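Local coordinates for protein beta-galactosidase (Bacillus circulans subsp. alkalophilus, PDB 3TTY) that hydrolyses terminal beta-galactosides and binds galactose at its active site, as a trimeric TIM-barrel glycoside hydrolase, at residues 609-614 with 630-635; 169-174 with 492-497; 238-243 with 247-252; 310-315 with 319-324. All blocks are in the same frame, centred on the assembly; numbering follows the deposited sequence.

In the fold
Contacts 3 and 4 belong to the TIM barrel, with centres about 33 Å apart. Contact 3 packs helix 215-243 on the fifth barrel strand, 249-253. Contact 4 folds up the loop after the seventh strand, 303-307. Both reach the galactose pocket, through Asn252 in contact 3 and through Gln313 and Trp315 in contact 4. Along the chain they fall between the two halves of contact 2, which joins barrel and trimerisation regions. Contact 1 comes last, in the C-terminal region, about 25 Å from contact 4 between centres. Helix 326-336, which follows contact 4, also packs on strand 627-634. Contacts 3 and 4 shape the catalytic barrel, while contacts 1 and 2 lie where it meets other domains.

Contact 1 (609-614 with 630-635); sequences PLLNTP and LFVMNH
The small antiparallel sheet of the C-terminal domain is covered here on one side by the loop that follows helix 591-604. Leu630, on strand 627-634, is the central residue. Its two methyls go to different leucines of the loop. CD1 of Leu630 meets the fork of Leu611, 3.8 Å from Leu611 CD2 and 4.0 Å from Leu611 CD1. CD2 of Leu630 lies 4.0 Å from the branch carbon CG of Leu610. With CG of Leu630 opposite the carbonyl carbon (chi1 -65°), the fork points at the loop, and chi2 (-162°) gives one methyl to each leucine. Both loop leucines slant across the Leu630 side chain rather than running alongside it.

Val632 adds a looser touch. Its CG2 is 4.3 Å from Leu611 CD2, so that one leucine methyl bridges two alternate residues of the strand. The alternation is that of a beta strand with two covered faces. Leu630 and Val632 face the loop and also touch Leu672 of strand 669-674. Phe631 and Met633 turn the other way and pack on helix 326-336 of the barrel.

No hydrogen bond joins the two segments. Polar bonds to the loop come from outside them, among them those of Asn438 to the backbone of Leu610, to Leu611 O and to Thr613 OG1. Asn438 thus provides directed bonds to the loop, which the leucine contact lacks. The leucine and valine methyls supply an apolar contact that probably rests on shape and on exclusion of water.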
# COMPACT_ATOMS: atom_id res chain seq x y z
N PRO A 609 -27.33 -7.64 36.33
CA PRO A 609 -27.57 -6.51 35.43
C PRO A 609 -28.16 -5.32 36.17
O PRO A 609 -28.92 -5.50 37.12
CB PRO A 609 -28.60 -7.07 34.44
CG PRO A 609 -28.24 -8.51 34.35
CD PRO A 609 -27.83 -8.91 35.75
N LEU A 610 -27.79 -4.11 35.74
CA LEU A 610 -28.42 -2.90 36.24
C LEU A 610 -29.91 -3.00 35.96
O LEU A 610 -30.74 -2.71 36.82
CB LEU A 610 -27.87 -1.69 35.48
CG LEU A 610 -26.76 -0.82 36.05
CD1 LEU A 610 -26.18 -1.41 37.33
CD2 LEU A 610 -25.68 -0.62 35.00
N LEU A 611 -30.21 -3.40 34.73
CA LEU A 611 -31.55 -3.42 34.18
C LEU A 611 -31.52 -4.41 33.04
O LEU A 611 -30.47 -4.62 32.43
CB LEU A 611 -31.87 -2.04 33.62
CG LEU A 611 -33.16 -1.30 33.94
CD1 LEU A 611 -33.57 -1.44 35.41
CD2 LEU A 611 -32.99 0.16 33.57
N ASN A 612 -32.65 -5.04 32.75
CA ASN A 612 -32.78 -5.82 31.52
C ASN A 612 -33.40 -4.95 30.45
O ASN A 612 -34.45 -4.36 30.68
CB ASN A 612 -33.62 -7.08 31.75
CG ASN A 612 -32.88 -8.12 32.57
OD1 ASN A 612 -32.03 -8.84 32.06
ND2 ASN A 612 -33.20 -8.19 33.86
N THR A 613 -32.76 -4.87 29.29
CA THR A 613 -33.24 -4.01 28.21
C THR A 613 -33.03 -4.66 26.86
O THR A 613 -32.24 -5.58 26.73
CB THR A 613 -32.54 -2.63 28.20
OG1 THR A 613 -31.14 -2.82 27.97
CG2 THR A 613 -32.76 -1.88 29.50
N PRO A 614 -33.75 -4.17 25.84
CA PRO A 614 -33.63 -4.68 24.48
C PRO A 614 -32.25 -4.43 23.92
O PRO A 614 -31.50 -3.62 24.47
CB PRO A 614 -34.67 -3.87 23.70
CG PRO A 614 -35.65 -3.42 24.73
CD PRO A 614 -34.83 -3.18 25.96
N LEU A 630 -29.30 5.79 36.84
CA LEU A 630 -29.22 4.86 35.72
C LEU A 630 -29.37 5.63 34.41
O LEU A 630 -30.44 6.17 34.12
CB LEU A 630 -30.31 3.79 35.79
CG LEU A 630 -30.29 2.79 36.93
CD1 LEU A 630 -31.15 1.59 36.55
CD2 LEU A 630 -28.88 2.37 37.22
N PHE A 631 -28.29 5.67 33.64
CA PHE A 631 -28.31 6.27 32.33
C PHE A 631 -28.82 5.26 31.32
O PHE A 631 -28.17 4.25 31.06
CB PHE A 631 -26.92 6.79 31.95
CG PHE A 631 -26.46 7.96 32.79
CD1 PHE A 631 -26.47 9.25 32.27
CD2 PHE A 631 -26.04 7.77 34.10
CE1 PHE A 631 -26.07 10.33 33.04
CE2 PHE A 631 -25.63 8.85 34.87
CZ PHE A 631 -25.65 10.13 34.34
N VAL A 632 -30.00 5.52 30.76
CA VAL A 632 -30.58 4.62 29.78
C VAL A 632 -30.50 5.27 28.42
O VAL A 632 -30.96 6.40 28.23
CB VAL A 632 -32.04 4.30 30.08
CG1 VAL A 632 -32.55 3.25 29.11
CG2 VAL A 632 -32.18 3.83 31.51
N MET A 633 -29.91 4.56 27.47
CA MET A 633 -29.57 5.15 26.19
C MET A 633 -29.94 4.22 25.07
O MET A 633 -29.40 3.13 24.93
CB MET A 633 -28.09 5.52 26.18
CG MET A 633 -27.79 6.53 27.30
SD MET A 633 -26.08 6.67 27.80
CE MET A 633 -25.77 5.05 28.52
N ASN A 634 -30.90 4.66 24.27
CA ASN A 634 -31.41 3.85 23.18
C ASN A 634 -30.71 4.19 21.88
O ASN A 634 -31.02 5.20 21.27
CB ASN A 634 -32.91 4.06 23.02
CG ASN A 634 -33.50 3.21 21.91
OD1 ASN A 634 -32.83 2.33 21.37
ND2 ASN A 634 -34.76 3.47 21.58
N HIS A 635 -29.78 3.34 21.46
CA HIS A 635 -29.06 3.56 20.21
C HIS A 635 -29.86 3.19 18.96
O HIS A 635 -29.46 3.54 17.84
CB HIS A 635 -27.73 2.79 20.24
CG HIS A 635 -26.81 3.21 21.36
ND1 HIS A 635 -26.04 4.35 21.30
CD2 HIS A 635 -26.55 2.63 22.55
CE1 HIS A 635 -25.35 4.46 22.41
NE2 HIS A 635 -25.63 3.44 23.19

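Contact 2 (169-174 with 492-497); sequences KERYGT and NENDLV
Tyr172 and Asn494 meet at the close part of this surface contact. The phenol oxygen OH of Tyr172 is 2.9 Å from Asn494 ND2, which comes in at the edge of the ring and near its plane. The angle is too poor for a hydrogen bond. The amide is turned 48° from the ring. The hydroxyl has its main partner in Asp220 OD1. Arg171 NE also gives it a weak bond of 3.3 Å. The ring itself is covered on one face by Arg171 CG, 3.9 Å above its centre.

The looser, outer side is formed by Arg171 and Glu493, both partly exposed. Arg171 reaches out with CG opposite the backbone N (chi1 -171°) and the chain straight as far as NE. Its NH2 stops 4.0 Å from Asn494 ND2. Glu493 OE1 lies 4.1 Å from the same NH2, well out of the guanidinium plane. This is a long-range attraction between charges and not a salt bridge.

The loop that carries Glu493 and Asn494 is shaped by Asn492. Its OD1 takes Asn494 N at 2.9 Å and Leu496 N at 3.2 Å, from opposite faces of the amide plane. Asp495 then makes a salt bridge to Lys356 of the second subunit. The arrangement is a helix end of the barrel region set against an Asx turn, within a type I beta turn of the trimerisation region.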
# COMPACT_ATOMS: atom_id res chain seq x y z
N LYS A 169 20.63 4.38 30.49
CA LYS A 169 21.56 4.38 31.62
C LYS A 169 20.80 4.47 32.95
O LYS A 169 21.17 3.83 33.93
CB LYS A 169 22.57 5.52 31.48
CG LYS A 169 23.41 5.44 30.20
CD LYS A 169 24.27 6.70 29.97
CE LYS A 169 24.79 6.74 28.52
NZ LYS A 169 25.77 7.85 28.28
N GLU A 170 19.73 5.26 32.98
CA GLU A 170 18.92 5.39 34.17
C GLU A 170 18.14 4.12 34.43
O GLU A 170 17.97 3.71 35.57
CB GLU A 170 17.95 6.57 34.05
CG GLU A 170 18.62 7.83 33.53
CD GLU A 170 18.15 9.10 34.20
OE1 GLU A 170 17.57 9.96 33.50
OE2 GLU A 170 18.40 9.24 35.43
N ARG A 171 17.67 3.48 33.37
CA ARG A 171 16.82 2.31 33.54
C ARG A 171 17.64 1.10 33.97
O ARG A 171 17.29 0.41 34.94
CB ARG A 171 16.02 2.00 32.27
CG ARG A 171 14.95 0.92 32.45
CD ARG A 171 14.12 0.74 31.17
NE ARG A 171 13.19 -0.39 31.28
CZ ARG A 171 11.94 -0.29 31.74
NH1 ARG A 171 11.45 0.89 32.12
NH2 ARG A 171 11.17 -1.37 31.81
N TYR A 172 18.74 0.85 33.26
CA TYR A 172 19.43 -0.42 33.42
C TYR A 172 20.72 -0.36 34.22
O TYR A 172 21.16 -1.36 34.76
CB TYR A 172 19.68 -1.07 32.06
CG TYR A 172 18.42 -1.43 31.35
CD1 TYR A 172 17.61 -2.46 31.83
CD2 TYR A 172 18.03 -0.74 30.21
CE1 TYR A 172 16.43 -2.79 31.18
CE2 TYR A 172 16.86 -1.06 29.56
CZ TYR A 172 16.07 -2.09 30.05
OH TYR A 172 14.91 -2.41 29.39
N GLY A 173 21.34 0.82 34.28
CA GLY A 173 22.53 1.01 35.08
C GLY A 173 23.82 0.61 34.39
O GLY A 173 24.78 1.38 34.34
N THR A 174 23.86 -0.61 33.86
CA THR A 174 25.07 -1.10 33.21
C THR A 174 24.77 -1.67 31.84
O THR A 174 23.67 -2.12 31.57
CB THR A 174 25.73 -2.23 34.04
OG1 THR A 174 24.81 -3.33 34.13
CG2 THR A 174 26.11 -1.75 35.43
N ASN A 492 7.95 -11.06 30.63
CA ASN A 492 8.04 -10.04 31.67
C ASN A 492 8.13 -8.64 31.06
O ASN A 492 7.89 -8.46 29.88
CB ASN A 492 9.23 -10.29 32.60
CG ASN A 492 10.56 -10.00 31.93
OD1 ASN A 492 10.62 -9.61 30.76
ND2 ASN A 492 11.65 -10.19 32.68
N GLU A 493 8.49 -7.67 31.89
CA GLU A 493 8.50 -6.26 31.52
C GLU A 493 9.46 -5.93 30.39
O GLU A 493 9.36 -4.87 29.79
CB GLU A 493 8.88 -5.45 32.75
CG GLU A 493 9.71 -6.27 33.72
CD GLU A 493 10.48 -5.41 34.68
OE1 GLU A 493 10.23 -4.19 34.67
OE2 GLU A 493 11.32 -5.96 35.43
N ASN A 494 10.41 -6.81 30.10
CA ASN A 494 11.33 -6.57 29.00
C ASN A 494 11.03 -7.42 27.78
O ASN A 494 11.83 -7.50 26.87
CB ASN A 494 12.78 -6.75 29.44
CG ASN A 494 13.19 -5.76 30.50
OD1 ASN A 494 13.59 -6.14 31.59
ND2 ASN A 494 13.08 -4.47 30.19
N ASP A 495 9.85 -8.03 27.76
CA ASP A 495 9.46 -8.89 26.65
C ASP A 495 10.37 -10.11 26.57
O ASP A 495 10.63 -10.62 25.47
CB ASP A 495 9.49 -8.14 25.31
CG ASP A 495 8.72 -8.87 24.23
OD1 ASP A 495 7.68 -9.47 24.59
OD2 ASP A 495 9.16 -8.89 23.06
N LEU A 496 10.86 -10.55 27.73
CA LEU A 496 11.63 -11.78 27.81
C LEU A 496 10.71 -12.90 28.29
O LEU A 496 9.94 -12.73 29.24
CB LEU A 496 12.80 -11.65 28.78
CG LEU A 496 13.95 -10.66 28.52
CD1 LEU A 496 14.83 -10.50 29.78
CD2 LEU A 496 14.78 -11.05 27.28
N VAL A 497 10.77 -14.05 27.62
CA VAL A 497 9.87 -15.14 27.93
C VAL A 497 10.11 -15.68 29.33
O VAL A 497 11.26 -15.89 29.75
CB VAL A 497 9.99 -16.29 26.91
CG1 VAL A 497 9.16 -17.47 27.34
CG2 VAL A 497 9.56 -15.81 25.54

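Contact 3 (238-243 with 247-252); sequences DELKRW and IPVTTN
Where Leu240 and Lys241 meet Val249, no flat group of one segment meets one of the other; a nearby ring is Trp145 of strand 142-146, which Leu240 and Ile247 touch. The contact is made by methyls and a lysine chain. Val249 divides its two methyls between the helix residues. CG1 lies 4.1 Å from Leu240 CD1. CG2 lies 4.1 Å from Lys241 CE. With CG1 turned opposite the valine nitrogen (chi1 -177°), both methyls are presented to helix 215-243. The side chains lie at a slant to one another.

Lys241 runs straight from the helix and bends at its last torsion (chi4 -50°). NZ is 4.1 Å from Ile247 O, too far for a bond. Its charge is met by a salt bridge to Asp270 OD2. The same oxygen also accepts from Val249 N, so this carboxylate ties the lysine to the start of the strand.

Strand 142-146, helix 215-243 and strand 249-253 form a beta-alpha-beta unit of the TIM barrel, with further helices inserted before helix 215-243. Further along the same strand, Asn252 touches galactose and bonds to Asn149, another residue of the pocket.

Leu240 and Val249 are buried and give an apolar layer between helix and barrel. The lysine lies at its border, where its aliphatic part extends that layer and its ammonium end is paired with Asp270.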
# COMPACT_ATOMS: atom_id res chain seq x y z
N ASP A 238 4.06 22.56 35.87
CA ASP A 238 4.76 23.13 37.03
C ASP A 238 4.88 24.66 36.96
O ASP A 238 4.72 25.35 37.96
CB ASP A 238 6.14 22.50 37.20
CG ASP A 238 6.07 21.02 37.65
OD1 ASP A 238 4.99 20.56 38.09
OD2 ASP A 238 7.10 20.32 37.55
N GLU A 239 5.16 25.18 35.78
CA GLU A 239 5.27 26.63 35.61
C GLU A 239 3.91 27.29 35.82
O GLU A 239 3.82 28.35 36.42
CB GLU A 239 5.87 26.96 34.23
CG GLU A 239 6.21 28.43 34.00
CD GLU A 239 7.30 28.97 34.93
OE1 GLU A 239 7.88 28.19 35.72
OE2 GLU A 239 7.57 30.19 34.87
N LEU A 240 2.85 26.63 35.38
CA LEU A 240 1.48 27.11 35.59
C LEU A 240 1.12 27.16 37.07
O LEU A 240 0.62 28.18 37.57
CB LEU A 240 0.47 26.23 34.85
CG LEU A 240 0.52 26.26 33.32
CD1 LEU A 240 -0.47 25.27 32.72
CD2 LEU A 240 0.26 27.67 32.81
N LYS A 241 1.34 26.05 37.76
CA LYS A 241 1.02 25.96 39.18
C LYS A 241 1.84 26.92 40.05
O LYS A 241 1.37 27.36 41.09
CB LYS A 241 1.17 24.52 39.66
CG LYS A 241 0.02 23.60 39.22
CD LYS A 241 0.31 22.16 39.62
CE LYS A 241 -0.91 21.27 39.39
NZ LYS A 241 -2.16 21.83 39.99
N ARG A 242 3.04 27.27 39.61
CA ARG A 242 3.85 28.26 40.30
C ARG A 242 3.10 29.60 40.47
O ARG A 242 3.22 30.28 41.49
CB ARG A 242 5.15 28.50 39.53
CG ARG A 242 6.38 28.70 40.41
CD ARG A 242 7.66 28.70 39.57
NE ARG A 242 7.70 29.82 38.63
CZ ARG A 242 8.33 30.97 38.86
NH1 ARG A 242 8.97 31.16 40.01
NH2 ARG A 242 8.31 31.93 37.94
N TRP A 243 2.32 29.96 39.45
CA TRP A 243 1.60 31.22 39.45
C TRP A 243 0.14 31.07 39.84
O TRP A 243 -0.44 31.96 40.44
CB TRP A 243 1.70 31.88 38.07
CG TRP A 243 3.05 32.40 37.76
CD1 TRP A 243 3.98 31.83 36.95
CD2 TRP A 243 3.63 33.62 38.25
NE1 TRP A 243 5.11 32.61 36.91
CE2 TRP A 243 4.92 33.71 37.69
CE3 TRP A 243 3.19 34.63 39.11
CZ2 TRP A 243 5.77 34.78 37.96
CZ3 TRP A 243 4.02 35.69 39.37
CH2 TRP A 243 5.30 35.76 38.80
N ILE A 247 -5.59 26.59 40.30
CA ILE A 247 -6.24 26.30 39.04
C ILE A 247 -5.80 24.94 38.55
O ILE A 247 -4.61 24.70 38.40
CB ILE A 247 -5.94 27.36 37.96
CG1 ILE A 247 -6.32 28.75 38.46
CG2 ILE A 247 -6.71 27.02 36.69
CD1 ILE A 247 -6.25 29.86 37.40
N PRO A 248 -6.76 24.02 38.31
CA PRO A 248 -6.43 22.66 37.87
C PRO A 248 -5.84 22.64 36.46
O PRO A 248 -6.08 23.54 35.66
CB PRO A 248 -7.78 21.94 37.89
CG PRO A 248 -8.69 22.82 38.66
CD PRO A 248 -8.21 24.22 38.44
N VAL A 249 -5.07 21.59 36.16
CA VAL A 249 -4.35 21.52 34.90
C VAL A 249 -4.62 20.19 34.23
O VAL A 249 -4.58 19.14 34.88
CB VAL A 249 -2.83 21.61 35.13
CG1 VAL A 249 -2.10 21.61 33.79
CG2 VAL A 249 -2.48 22.83 35.97
N THR A 250 -4.91 20.24 32.94
CA THR A 250 -5.09 19.02 32.17
C THR A 250 -4.42 19.16 30.80
O THR A 250 -3.91 20.23 30.44
CB THR A 250 -6.58 18.69 31.97
OG1 THR A 250 -6.72 17.38 31.42
CG2 THR A 250 -7.25 19.70 31.04
N THR A 251 -4.42 18.06 30.06
CA THR A 251 -4.14 18.10 28.64
C THR A 251 -5.09 17.11 27.99
O THR A 251 -5.63 16.25 28.68
CB THR A 251 -2.64 17.81 28.31
OG1 THR A 251 -2.42 17.98 26.91
CG2 THR A 251 -2.24 16.38 28.74
N ASN A 252 -5.37 17.25 26.70
CA ASN A 252 -6.43 16.44 26.10
C ASN A 252 -5.95 15.14 25.45
O ASN A 252 -5.12 15.17 24.52
CB ASN A 252 -7.34 17.26 25.17
CG ASN A 252 -6.57 18.05 24.12
OD1 ASN A 252 -5.37 18.27 24.25
ND2 ASN A 252 -7.27 18.50 23.09

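Contact 4 (310-315 with 319-324). With GLA (alpha-D-galactopyranose), chain H.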
# COMPACT_ATOMS: atom_id res chain seq x y z
N PRO A 310 -20.06 18.62 17.10
CA PRO A 310 -21.52 18.78 17.17
C PRO A 310 -22.24 18.19 15.95
O PRO A 310 -23.45 17.99 15.99
CB PRO A 310 -21.72 20.31 17.24
CG PRO A 310 -20.43 20.90 16.79
CD PRO A 310 -19.34 19.91 17.10
N GLY A 311 -21.50 17.90 14.88
CA GLY A 311 -22.07 17.29 13.68
C GLY A 311 -21.11 16.33 12.98
O GLY A 311 -20.93 15.19 13.42
N VAL A 312 -20.50 16.78 11.89
CA VAL A 312 -19.55 15.95 11.14
C VAL A 312 -18.10 16.16 11.59
O VAL A 312 -17.79 17.12 12.29
CB VAL A 312 -19.64 16.22 9.63
CG1 VAL A 312 -21.04 15.91 9.12
CG2 VAL A 312 -19.26 17.66 9.32
N GLN A 313 -17.22 15.25 11.19
CA GLN A 313 -15.80 15.41 11.41
C GLN A 313 -15.08 15.24 10.07
O GLN A 313 -15.24 14.22 9.40
CB GLN A 313 -15.25 14.41 12.43
CG GLN A 313 -13.72 14.55 12.68
CD GLN A 313 -13.13 13.37 13.46
OE1 GLN A 313 -12.09 13.50 14.12
NE2 GLN A 313 -13.80 12.23 13.39
N ASN A 314 -14.30 16.24 9.69
CA ASN A 314 -13.67 16.25 8.39
C ASN A 314 -12.69 15.09 8.22
O ASN A 314 -12.52 14.60 7.11
CB ASN A 314 -12.94 17.56 8.19
CG ASN A 314 -11.86 17.76 9.23
OD1 ASN A 314 -12.14 17.97 10.41
ND2 ASN A 314 -10.60 17.73 8.79
N TRP A 315 -12.07 14.67 9.32
CA TRP A 315 -11.03 13.63 9.27
C TRP A 315 -11.54 12.23 8.93
O TRP A 315 -10.77 11.40 8.49
CB TRP A 315 -10.23 13.60 10.58
CG TRP A 315 -9.54 14.91 10.86
CD1 TRP A 315 -9.95 15.90 11.73
CD2 TRP A 315 -8.35 15.40 10.24
NE1 TRP A 315 -9.07 16.96 11.68
CE2 TRP A 315 -8.07 16.68 10.78
CE3 TRP A 315 -7.47 14.88 9.27
CZ2 TRP A 315 -6.96 17.43 10.40
CZ3 TRP A 315 -6.37 15.63 8.90
CH2 TRP A 315 -6.12 16.89 9.46
N ASN A 319 -17.52 11.84 5.79
CA ASN A 319 -18.08 12.83 6.71
C ASN A 319 -19.58 12.65 6.81
O ASN A 319 -20.34 13.43 6.23
CB ASN A 319 -17.81 14.26 6.25
CG ASN A 319 -16.35 14.68 6.35
OD1 ASN A 319 -16.03 15.87 6.16
ND2 ASN A 319 -15.45 13.72 6.63
N SER A 320 -20.02 11.62 7.53
CA SER A 320 -21.44 11.39 7.72
C SER A 320 -21.98 12.25 8.86
O SER A 320 -21.31 12.46 9.88
CB SER A 320 -21.70 9.90 7.96
OG SER A 320 -20.92 9.43 9.05
N ALA A 321 -23.18 12.77 8.68
CA ALA A 321 -23.80 13.61 9.70
C ALA A 321 -24.25 12.73 10.86
O ALA A 321 -24.58 11.56 10.66
CB ALA A 321 -24.99 14.36 9.10
N LYS A 322 -24.22 13.28 12.08
CA LYS A 322 -24.89 12.65 13.21
C LYS A 322 -26.38 12.83 12.99
O LYS A 322 -26.85 13.97 12.88
CB LYS A 322 -24.48 13.32 14.53
CG LYS A 322 -23.04 13.05 14.96
CD LYS A 322 -22.64 13.76 16.27
CE LYS A 322 -21.26 13.29 16.75
NZ LYS A 322 -20.75 13.92 18.02
N ARG A 323 -27.14 11.74 12.92
CA ARG A 323 -28.58 11.83 12.71
C ARG A 323 -29.23 12.55 13.89
O ARG A 323 -28.65 12.65 14.97
CB ARG A 323 -29.23 10.44 12.54
CG ARG A 323 -28.51 9.44 11.64
CD ARG A 323 -28.59 9.71 10.16
NE ARG A 323 -27.34 10.28 9.69
CZ ARG A 323 -26.88 10.22 8.44
NH1 ARG A 323 -27.56 9.60 7.49
NH2 ARG A 323 -25.72 10.79 8.14
N PRO A 324 -30.46 13.05 13.69
CA PRO A 324 -31.17 13.78 14.74
C PRO A 324 -31.13 13.08 16.09
O PRO A 324 -31.46 11.90 16.16
CB PRO A 324 -32.61 13.82 14.20
CG PRO A 324 -32.45 13.83 12.73
CD PRO A 324 -31.22 13.00 12.43
C1 GLA H . -8.60 16.83 17.79
C2 GLA H . -7.92 18.20 18.07
C3 GLA H . -8.81 19.40 17.69
C4 GLA H . -9.34 19.15 16.28
C5 GLA H . -10.04 17.79 16.24
C6 GLA H . -10.64 17.60 14.84
O1 GLA H . -9.69 16.49 18.66
O2 GLA H . -7.57 18.30 19.44
O3 GLA H . -8.06 20.63 17.68
O4 GLA H . -8.21 19.13 15.42
O5 GLA H . -9.07 16.76 16.45
O6 GLA H . -11.62 16.55 14.86
O HOH W 1 -18.40 12.92 10.15
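Ala321, packed against Val312, has a carbonyl oxygen gripped twice by Arg323. Arg323 NH2 reaches Ala321 O at 2.9 Å and Arg323 NE reaches it at 3.2 Å, side-on and from the same face of the carbonyl. Salt bridges to Asp518 and Asp564 of the third subunit hold the arginine from outside. Val312 CG1 sits 3.6 Å from Ala321 CA.

Asn319 ND2 gives a nearly straight bond to Asn314 O (3.1 Å, 171°). The acceptor lies in the Asn319 amide plane, but the donor stands above the carbonyl plane of Asn314. A water bridges the two arms of the loop: it accepts from Gln313 N at 2.8 Å and donates to Ser320 O. Lys322, extended, lays its chain along Gly311 O, and its NZ bonds to Thr309 O.

The two segments are the arms of one loop after the seventh strand of the TIM barrel, running roughly antiparallel, and the first arm lines the galactose pocket. There, O6 of the sugar donates a weak bond to Gln313 OE1 (3.2 Å). Gln313 NE2 bonds to Gln316, which probably sets the turn of the amide. Sugar C6 lies at the edge of the Trp315 ring, 3.6 Å from Trp315 NE1, and that nitrogen bonds to Glu355. Asn314 ND2 stands over one face of the indole, offset toward its rim, and bonds to Ser415 of the third subunit.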